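PDB 3B7F: glycosyl hydrolase, BNR repeat from Ralstonia eutropha, which is a seven-bladed beta-propeller with BNR repeats, tentatively classed as a glycosyl hydrolase. Local coordinates for residues 40-45 / 349-354; 36-39 / 44-47; 354-359 / 373-378. All blocks are in the same frame, centred on the assembly; numbering follows the deposited sequence.

Contact 1. Residues 40-45 / 349-354; sequences PARRTW and DAHAPV. With EDO (1,2-ethanediol), chain P.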
loop_
_atom_site.group_PDB
_atom_site.type_symbol
_atom_site.label_atom_id
_atom_site.label_comp_id
_atom_site.label_asym_id
_atom_site.label_seq_id
_atom_site.Cartn_x
_atom_site.Cartn_y
_atom_site.Cartn_z
ATOM N N PRO A 40 -10.552 13.810 -19.259
ATOM C CA PRO A 40 -10.049 12.594 -19.919
ATOM C C PRO A 40 -8.554 12.609 -20.298
ATOM O O PRO A 40 -7.903 11.565 -20.298
ATOM C CB PRO A 40 -10.912 12.510 -21.180
ATOM C CG PRO A 40 -12.116 13.355 -20.873
ATOM C CD PRO A 40 -11.637 14.447 -20.026
ATOM N N ALA A 41 -8.040 13.788 -20.625
ATOM C CA ALA A 41 -6.652 13.994 -20.965
ATOM C C ALA A 41 -5.721 14.020 -19.750
ATOM O O ALA A 41 -4.539 14.106 -19.947
ATOM C CB ALA A 41 -6.494 15.310 -21.771
ATOM N N ARG A 42 -6.245 13.963 -18.517
ATOM C CA ARG A 42 -5.464 14.003 -17.277
ATOM C C ARG A 42 -4.591 15.237 -17.170
ATOM O O ARG A 42 -3.447 15.149 -16.659
ATOM C CB ARG A 42 -4.615 12.733 -17.079
ATOM C CG ARG A 42 -5.433 11.454 -16.939
ATOM C CD ARG A 42 -4.534 10.241 -16.850
ATOM N NE ARG A 42 -3.880 9.986 -18.128
ATOM C CZ ARG A 42 -2.831 9.183 -18.348
ATOM N NH1 ARG A 42 -2.236 8.561 -17.369
ATOM N NH2 ARG A 42 -2.358 9.037 -19.593
ATOM N N ARG A 43 -5.108 16.382 -17.640
ATOM C CA ARG A 43 -4.331 17.632 -17.549
ATOM C C ARG A 43 -4.873 18.613 -16.493
ATOM O O ARG A 43 -4.073 19.214 -15.793
ATOM C CB ARG A 43 -4.091 18.286 -18.916
ATOM C CG ARG A 43 -4.978 19.410 -19.373
ATOM C CD ARG A 43 -4.145 20.305 -20.293
ATOM N NE ARG A 43 -3.142 21.080 -19.540
ATOM C CZ ARG A 43 -3.251 22.356 -19.141
ATOM N NH1 ARG A 43 -4.324 23.114 -19.419
ATOM N NH2 ARG A 43 -2.245 22.909 -18.463
ATOM N N THR A 44 -6.190 18.756 -16.375
ATOM C CA THR A 44 -6.790 19.590 -15.328
ATOM C C THR A 44 -7.479 18.663 -14.312
ATOM O O THR A 44 -8.032 17.630 -14.697
ATOM C CB THR A 44 -7.779 20.638 -15.895
ATOM O OG1 THR A 44 -8.866 19.958 -16.522
ATOM C CG2 THR A 44 -7.079 21.550 -16.903
ATOM N N TRP A 45 -7.420 19.042 -13.028
ATOM C CA TRP A 45 -7.988 18.282 -11.917
ATOM C C TRP A 45 -8.908 19.120 -11.019
ATOM O O TRP A 45 -8.679 20.294 -10.809
ATOM C CB TRP A 45 -6.876 17.677 -11.056
ATOM C CG TRP A 45 -6.046 16.647 -11.779
ATOM C CD1 TRP A 45 -5.051 16.892 -12.655
ATOM C CD2 TRP A 45 -6.132 15.217 -11.664
ATOM N NE1 TRP A 45 -4.511 15.725 -13.100
ATOM C CE2 TRP A 45 -5.155 14.675 -12.516
ATOM C CE3 TRP A 45 -6.939 14.348 -10.930
ATOM C CZ2 TRP A 45 -4.965 13.305 -12.667
ATOM C CZ3 TRP A 45 -6.753 12.976 -11.084
ATOM C CH2 TRP A 45 -5.767 12.467 -11.935
ATOM N N ASP A 349 -2.273 4.785 -12.425
ATOM C CA ASP A 349 -3.497 4.478 -13.176
ATOM C C ASP A 349 -3.184 3.374 -14.229
ATOM O O ASP A 349 -2.060 2.876 -14.275
ATOM C CB ASP A 349 -4.129 5.748 -13.758
ATOM C CG ASP A 349 -3.299 6.408 -14.844
ATOM O OD1 ASP A 349 -2.718 5.708 -15.698
ATOM O OD2 ASP A 349 -3.257 7.661 -14.851
ATOM N N ALA A 350 -4.184 2.997 -15.041
ATOM C CA ALA A 350 -4.041 1.977 -16.083
ATOM C C ALA A 350 -4.237 2.579 -17.473
ATOM O O ALA A 350 -4.591 1.874 -18.406
ATOM C CB ALA A 350 -5.031 0.810 -15.839
ATOM N N HIS A 351 -4.008 3.892 -17.614
ATOM C CA HIS A 351 -4.099 4.553 -18.916
ATOM C C HIS A 351 -2.852 4.256 -19.717
ATOM O O HIS A 351 -1.927 3.621 -19.214
ATOM C CB HIS A 351 -4.288 6.066 -18.747
ATOM C CG HIS A 351 -5.679 6.463 -18.382
ATOM N ND1 HIS A 351 -6.434 5.766 -17.463
ATOM C CD2 HIS A 351 -6.429 7.520 -18.768
ATOM C CE1 HIS A 351 -7.608 6.357 -17.330
ATOM N NE2 HIS A 351 -7.624 7.432 -18.100
ATOM N N ALA A 352 -2.854 4.691 -20.969
ATOM C CA ALA A 352 -1.719 4.569 -21.872
ATOM C C ALA A 352 -1.345 5.980 -22.321
ATOM O O ALA A 352 -2.138 6.623 -23.007
ATOM C CB ALA A 352 -2.069 3.699 -23.070
ATOM N N PRO A 353 -0.188 6.516 -21.868
ATOM C CA PRO A 353 0.797 5.978 -20.949
ATOM C C PRO A 353 0.288 5.981 -19.519
ATOM O O PRO A 353 -0.610 6.724 -19.181
ATOM C CB PRO A 353 1.977 6.934 -21.067
ATOM C CG PRO A 353 1.538 8.057 -21.765
ATOM C CD PRO A 353 0.188 7.850 -22.333
ATOM N N VAL A 354 0.865 5.131 -18.697
ATOM C CA VAL A 354 0.507 5.028 -17.312
ATOM C C VAL A 354 0.916 6.302 -16.571
ATOM O O VAL A 354 2.008 6.827 -16.768
ATOM C CB VAL A 354 1.142 3.771 -16.664
ATOM C CG1 VAL A 354 1.122 3.886 -15.148
ATOM C CG2 VAL A 354 0.406 2.561 -17.135
HETATM C C1 EDO P . -12.959 17.769 -14.658
HETATM O O1 EDO P . -12.375 17.258 -13.455
HETATM C C2 EDO P . -12.276 19.074 -15.063
HETATM O O2 EDO P . -10.886 19.062 -14.695
#

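Contact 2. Residues 36-39 / 44-47; sequences LASD and TWEL. With EDO (1,2-ethanediol), chain P; EDO (1,2-ethanediol), chain I.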
loop_
_atom_site.group_PDB
_atom_site.type_symbol
_atom_site.label_atom_id
_atom_site.label_comp_id
_atom_site.label_asym_id
_atom_site.label_seq_id
_atom_site.Cartn_x
_atom_site.Cartn_y
_atom_site.Cartn_z
ATOM N N LEU A 36 -9.740 13.631 -5.915
ATOM C CA LEU A 36 -9.284 14.406 -7.078
ATOM C C LEU A 36 -9.825 13.755 -8.328
ATOM O O LEU A 36 -9.750 12.554 -8.448
ATOM C CB LEU A 36 -7.758 14.530 -7.123
ATOM C CG LEU A 36 -7.134 15.621 -6.271
ATOM C CD1 LEU A 36 -5.690 15.291 -5.915
ATOM C CD2 LEU A 36 -7.266 17.011 -6.983
ATOM N N ALA A 37 -10.399 14.540 -9.239
ATOM C CA ALA A 37 -10.955 13.984 -10.486
ATOM C C ALA A 37 -10.370 14.716 -11.697
ATOM O O ALA A 37 -10.346 15.945 -11.722
ATOM C CB ALA A 37 -12.493 14.058 -10.471
ATOM N N SER A 38 -9.908 13.969 -12.693
ATOM C CA SER A 38 -9.341 14.572 -13.898
ATOM C C SER A 38 -10.315 14.636 -15.057
ATOM O O SER A 38 -11.379 14.015 -15.035
ATOM C CB SER A 38 -8.124 13.797 -14.383
ATOM O OG SER A 38 -8.472 12.626 -15.119
ATOM N N ASP A 39 -9.921 15.436 -16.052
ATOM C CA ASP A 39 -10.548 15.446 -17.372
ATOM C C ASP A 39 -9.993 14.179 -18.094
ATOM O O ASP A 39 -9.065 13.526 -17.583
ATOM C CB ASP A 39 -10.273 16.766 -18.134
ATOM C CG ASP A 39 -8.799 17.054 -18.359
ATOM O OD1 ASP A 39 -7.903 16.326 -17.875
ATOM O OD2 ASP A 39 -8.528 18.076 -19.004
ATOM N N THR A 44 -6.190 18.756 -16.375
ATOM C CA THR A 44 -6.790 19.590 -15.328
ATOM C C THR A 44 -7.479 18.663 -14.312
ATOM O O THR A 44 -8.032 17.630 -14.697
ATOM C CB THR A 44 -7.779 20.638 -15.895
ATOM O OG1 THR A 44 -8.866 19.958 -16.522
ATOM C CG2 THR A 44 -7.079 21.550 -16.903
ATOM N N TRP A 45 -7.420 19.042 -13.028
ATOM C CA TRP A 45 -7.988 18.282 -11.917
ATOM C C TRP A 45 -8.908 19.120 -11.019
ATOM O O TRP A 45 -8.679 20.294 -10.809
ATOM C CB TRP A 45 -6.876 17.677 -11.056
ATOM C CG TRP A 45 -6.046 16.647 -11.779
ATOM C CD1 TRP A 45 -5.051 16.892 -12.655
ATOM C CD2 TRP A 45 -6.132 15.217 -11.664
ATOM N NE1 TRP A 45 -4.511 15.725 -13.100
ATOM C CE2 TRP A 45 -5.155 14.675 -12.516
ATOM C CE3 TRP A 45 -6.939 14.348 -10.930
ATOM C CZ2 TRP A 45 -4.965 13.305 -12.667
ATOM C CZ3 TRP A 45 -6.753 12.976 -11.084
ATOM C CH2 TRP A 45 -5.767 12.467 -11.935
ATOM N N GLU A 46 -9.922 18.467 -10.467
ATOM C CA GLU A 46 -10.919 19.078 -9.616
ATOM C C GLU A 46 -10.830 18.425 -8.254
ATOM O O GLU A 46 -10.853 17.220 -8.163
ATOM C CB GLU A 46 -12.285 18.836 -10.253
ATOM C CG GLU A 46 -13.496 19.413 -9.557
ATOM C CD GLU A 46 -14.785 19.190 -10.379
ATOM O OE1 GLU A 46 -14.853 19.669 -11.548
ATOM O OE2 GLU A 46 -15.724 18.546 -9.847
ATOM N N LEU A 47 -10.720 19.235 -7.202
ATOM C CA LEU A 47 -10.649 18.763 -5.832
ATOM C C LEU A 47 -12.022 18.805 -5.144
ATOM O O LEU A 47 -12.657 19.848 -5.122
ATOM C CB LEU A 47 -9.673 19.642 -5.038
ATOM C CG LEU A 47 -9.279 19.214 -3.619
ATOM C CD1 LEU A 47 -8.527 17.854 -3.667
ATOM C CD2 LEU A 47 -8.452 20.276 -2.977
HETATM C C1 EDO P . -12.959 17.769 -14.658
HETATM O O1 EDO P . -12.375 17.258 -13.455
HETATM C C2 EDO P . -12.276 19.074 -15.063
HETATM O O2 EDO P . -10.886 19.062 -14.695
HETATM C C1 EDO I . -14.643 14.980 -7.582
HETATM O O1 EDO I . -14.472 16.399 -7.486
HETATM C C2 EDO I . -15.783 14.632 -8.545
HETATM O O2 EDO I . -15.741 15.441 -9.736
#

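Contact 3. Residues 354-359 / 373-378; sequences VGVYFG and EHWQCI. With EDO (1,2-ethanediol), chain L.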
loop_
_atom_site.group_PDB
_atom_site.type_symbol
_atom_site.label_atom_id
_atom_site.label_comp_id
_atom_site.label_asym_id
_atom_site.label_seq_id
_atom_site.Cartn_x
_atom_site.Cartn_y
_atom_site.Cartn_z
ATOM N N VAL A 354 0.865 5.131 -18.697
ATOM C CA VAL A 354 0.507 5.028 -17.312
ATOM C C VAL A 354 0.916 6.302 -16.571
ATOM O O VAL A 354 2.008 6.827 -16.768
ATOM C CB VAL A 354 1.142 3.771 -16.664
ATOM C CG1 VAL A 354 1.122 3.886 -15.148
ATOM C CG2 VAL A 354 0.406 2.561 -17.135
ATOM N N GLY A 355 -0.021 6.809 -15.787
ATOM C CA GLY A 355 0.153 7.949 -14.943
ATOM C C GLY A 355 0.512 7.459 -13.559
ATOM O O GLY A 355 0.116 6.351 -13.167
ATOM N N VAL A 356 1.311 8.262 -12.854
ATOM C CA VAL A 356 1.838 7.940 -11.527
ATOM C C VAL A 356 1.586 9.151 -10.604
ATOM O O VAL A 356 1.631 10.318 -11.016
ATOM C CB VAL A 356 3.338 7.566 -11.591
ATOM C CG1 VAL A 356 3.827 7.043 -10.228
ATOM C CG2 VAL A 356 3.600 6.530 -12.681
ATOM N N TYR A 357 1.290 8.870 -9.354
ATOM C CA TYR A 357 0.873 9.918 -8.434
ATOM C C TYR A 357 1.443 9.678 -7.085
ATOM O O TYR A 357 1.616 8.541 -6.693
ATOM C CB TYR A 357 -0.667 9.866 -8.294
ATOM C CG TYR A 357 -1.405 9.843 -9.617
ATOM C CD1 TYR A 357 -1.767 11.029 -10.254
ATOM C CD2 TYR A 357 -1.693 8.632 -10.271
ATOM C CE1 TYR A 357 -2.408 11.018 -11.509
ATOM C CE2 TYR A 357 -2.316 8.627 -11.506
ATOM C CZ TYR A 357 -2.693 9.826 -12.113
ATOM O OH TYR A 357 -3.334 9.836 -13.349
ATOM N N PHE A 358 1.730 10.739 -6.344
ATOM C CA PHE A 358 2.115 10.557 -4.945
ATOM C C PHE A 358 1.655 11.701 -4.049
ATOM O O PHE A 358 1.477 12.825 -4.515
ATOM C CB PHE A 358 3.614 10.240 -4.769
ATOM C CG PHE A 358 4.571 11.384 -5.104
ATOM C CD1 PHE A 358 4.904 12.342 -4.157
ATOM C CD2 PHE A 358 5.191 11.439 -6.341
ATOM C CE1 PHE A 358 5.798 13.363 -4.443
ATOM C CE2 PHE A 358 6.071 12.493 -6.652
ATOM C CZ PHE A 358 6.381 13.435 -5.690
ATOM N N GLY A 359 1.493 11.389 -2.762
ATOM C CA GLY A 359 1.040 12.347 -1.751
ATOM C C GLY A 359 2.060 12.422 -0.656
ATOM O O GLY A 359 2.536 11.403 -0.183
ATOM N N GLU A 373 7.915 10.713 -15.911
ATOM C CA GLU A 373 8.897 11.606 -16.517
ATOM C C GLU A 373 8.702 13.085 -16.142
ATOM O O GLU A 373 9.674 13.786 -15.968
ATOM C CB GLU A 373 8.916 11.418 -18.036
ATOM C CG GLU A 373 9.424 10.039 -18.465
ATOM C CD GLU A 373 10.899 9.811 -18.107
ATOM O OE1 GLU A 373 11.724 10.698 -18.450
ATOM O OE2 GLU A 373 11.221 8.743 -17.513
ATOM N N HIS A 374 7.459 13.549 -16.057
ATOM C CA HIS A 374 7.154 14.927 -15.631
ATOM C C HIS A 374 6.128 14.878 -14.523
ATOM O O HIS A 374 5.267 14.001 -14.512
ATOM C CB HIS A 374 6.662 15.777 -16.793
ATOM C CG HIS A 374 7.666 15.922 -17.893
ATOM N ND1 HIS A 374 7.840 14.962 -18.869
ATOM C CD2 HIS A 374 8.533 16.917 -18.183
ATOM C CE1 HIS A 374 8.792 15.351 -19.698
ATOM N NE2 HIS A 374 9.227 16.536 -19.306
ATOM N N TRP A 375 6.260 15.811 -13.576
ATOM C CA TRP A 375 5.412 15.917 -12.405
ATOM C C TRP A 375 4.798 17.307 -12.367
ATOM O O TRP A 375 5.418 18.266 -12.785
ATOM C CB TRP A 375 6.227 15.646 -11.113
ATOM C CG TRP A 375 6.757 14.262 -11.082
ATOM C CD1 TRP A 375 7.993 13.842 -11.473
ATOM C CD2 TRP A 375 6.044 13.089 -10.662
ATOM N NE1 TRP A 375 8.101 12.478 -11.301
ATOM C CE2 TRP A 375 6.917 11.994 -10.803
ATOM C CE3 TRP A 375 4.754 12.866 -10.183
ATOM C CZ2 TRP A 375 6.529 10.684 -10.511
ATOM C CZ3 TRP A 375 4.373 11.565 -9.877
ATOM C CH2 TRP A 375 5.256 10.493 -10.055
ATOM N N GLN A 376 3.584 17.380 -11.847
ATOM C CA GLN A 376 2.832 18.607 -11.664
ATOM C C GLN A 376 2.137 18.489 -10.317
ATOM O O GLN A 376 1.507 17.474 -10.024
ATOM C CB GLN A 376 1.799 18.748 -12.778
ATOM C CG GLN A 376 0.878 19.975 -12.743
ATOM C CD GLN A 376 1.540 21.299 -13.155
ATOM O OE1 GLN A 376 2.285 21.366 -14.153
ATOM N NE2 GLN A 376 1.220 22.378 -12.409
ATOM N N CYS A 377 2.261 19.507 -9.480
ATOM C CA CYS A 377 1.516 19.538 -8.242
ATOM C C CYS A 377 0.045 19.896 -8.562
ATOM O O CYS A 377 -0.248 20.998 -8.982
ATOM C CB CYS A 377 2.118 20.542 -7.255
ATOM S SG CYS A 377 1.278 20.454 -5.652
ATOM N N ILE A 378 -0.856 18.955 -8.349
ATOM C CA ILE A 378 -2.300 19.126 -8.612
ATOM C C ILE A 378 -3.132 19.423 -7.344
ATOM O O ILE A 378 -4.314 19.669 -7.437
ATOM C CB ILE A 378 -2.876 17.926 -9.398
ATOM C CG1 ILE A 378 -2.739 16.595 -8.624
ATOM C CG2 ILE A 378 -2.182 17.830 -10.802
ATOM C CD1 ILE A 378 -3.516 15.469 -9.217
HETATM C C1 EDO L . 11.950 12.865 -21.452
HETATM O O1 EDO L . 11.176 12.736 -20.269
HETATM C C2 EDO L . 12.561 14.255 -21.446
HETATM O O2 EDO L . 13.685 14.297 -22.328
#

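Contact 1. Residues 40-45 / 349-354
R42 reaches from the hairpin loop 40-45 into the turn 349-354, where its guanidinium meets D349, H351 and P353. Its CB already points toward the turn, and CG anti to the carbonyl carbon (chi1 -63°) with an extended chi2 sends CG and CD on past H351, while the side chain also lies on V23. CD of R42 comes closest to D349 OD2, at 3.5 Å, and next to the H351 ring, with CD2 of H351 3.8 Å from CD of R42. NE of R42 continues past the same imidazole, 3.6 Å from H351 CD2, in an oblique arrangement rather than a stack. A bend at chi3 (-70°) then turns the flat end of the arginine so that CB of H351 sits over the centre of one guanidinium face, 3.5 Å from R42 CZ. NH1 and NH2 of R42 converge on one carbonyl oxygen, P353 O, at 3.0 and 2.9 Å, and this acceptor lies close to the guanidinium plane. D349 OD2 accepts from R42 NH1 at 2.9 Å through its syn lone pair, tilted from the guanidinium plane, the carboxylate and guanidinium planes being 57° apart. D349 OD2 also bonds Y357 OH, while D349 OD1 accepts from H351 N at 2.9 Å in an Asx turn and from G355 N; H351 NE2 is bonded to G21 O. With four donors around a buried carboxylate, one of them cationic, D349 is probably stabilised as the anion, and the arginine fixes a charged link between the loops of two adjacent propeller blades.

Contact 2. Residues 36-39 / 44-47
L36 pairs with L47, A37 with E46 and S38 with W45 across an antiparallel hairpin whose strand axes approach to 4.5 Å, their directions 155° apart. A37 and E46 form the hydrogen-bonded pair: A37 N donates to E46 O at 2.9 Å and E46 N returns a bond to A37 O at 2.8 Å. The other two are non-hydrogen-bonded pairs, and beyond them D39 N reaches T44 O at 3.2 Å, carrying the pairing one step toward the loop.

L36, S38, W45 and L47 share one face of the sheet. There the six-membered ring of W45 lies flat across its partner: S38 CB stands 3.4 Å from the ring centroid and 1° off the normal, a CH-pi contact over the middle of the ring. W45 CG, anti to the carbonyl carbon (chi1 -65°), directs the indole toward the partner strand, and chi2 turns its face onto S38 CB. S38 OG donates to D39 O at 2.7 Å and is also bonded to V23 N. Further along, L36 CD2 touches L47 CD1 at 3.6 Å. At the loop end, the D39 carboxylate crosses the T44 side chain at about a right angle; its stronger partner is R43 N, and its bond from T44 N to OD1 is weak. T44 OG1 and an ethanediol hydroxyl O2 lie 2.9 Å apart in a hydrogen bond. On the other face, E46 OE2 accepts from O2 of a second ethanediol.

Strand 32-38 runs between this edge strand, 45-51, and strand 24-29, bonding L25 of that strand and V23 just before it through the backbone, while L36 and W45 also pack against I378 of strand 376-379 in the adjacent blade.

Contact 3. Residues 354-359 / 373-378
W375 closes an Asp box, the SxDxGxxW signature of BNR repeats, and its indole meets V356 and F358 of the strand 356-359. The benzene end of the indole does the touching. CZ3 of W375 comes to 3.2 Å from V356 O, approaching obliquely to the ring plane, and CH2 of W375 lies 3.7 Å from V356 CG1. Above one face of the indole, offset toward its rim, comes the edge of F358, with CD2 of F358 3.6 Å from W375 CZ3. The ring centroids are 5.0 Å apart and the planes inclined at 61°, an edge-to-face pair. F358 attains this approach with CG between its backbone N and carbonyl carbon (chi1 68°).

The Asp box occupies the turn that joins strands 365-368 and 376-379, the third and fourth strands of a propeller blade. Strand 365-368 lies between the two segments in the sheet, so W375 folds back past it, touching S368, to reach the second strand. H374 ND1 is bonded to D370 OD2 within the box, and the backbones of V354 and E371 are hydrogen-bonded as well. V315 of the preceding blade packs on both F358 and W375, and the F358 ring also stacks with W366. Within the turn, E373 OE1 accepts a hydrogen bond of 2.8 Å from O1 of an ethanediol, while E373 OE2 is bonded to Q328 NE2.

How the contacts relate
The three contacts lie on the same side of the chain's centre, where the blade holding 354-359 / 373-378 abuts the one holding 36-39 / 44-47. Contact 1 spans that seam, its centre about 10 Å from those of both others, while contacts 2 and 3 are about 13 Å apart, centre to centre. Contacts 1 and 2 share T44 and W45; contacts 1 and 3 share V354 and are joined by a probable hydrogen bond, D349 OD2 to Y357 OH at 2.6 Å. Contacts 2 and 3 meet through apolar packing: W45 CD1 is 3.5 Å from I378 CG2, and W45 CZ2 3.6 Å from Y357 CE1. The ethanediols, probably from crystallisation, establish no substrate pocket.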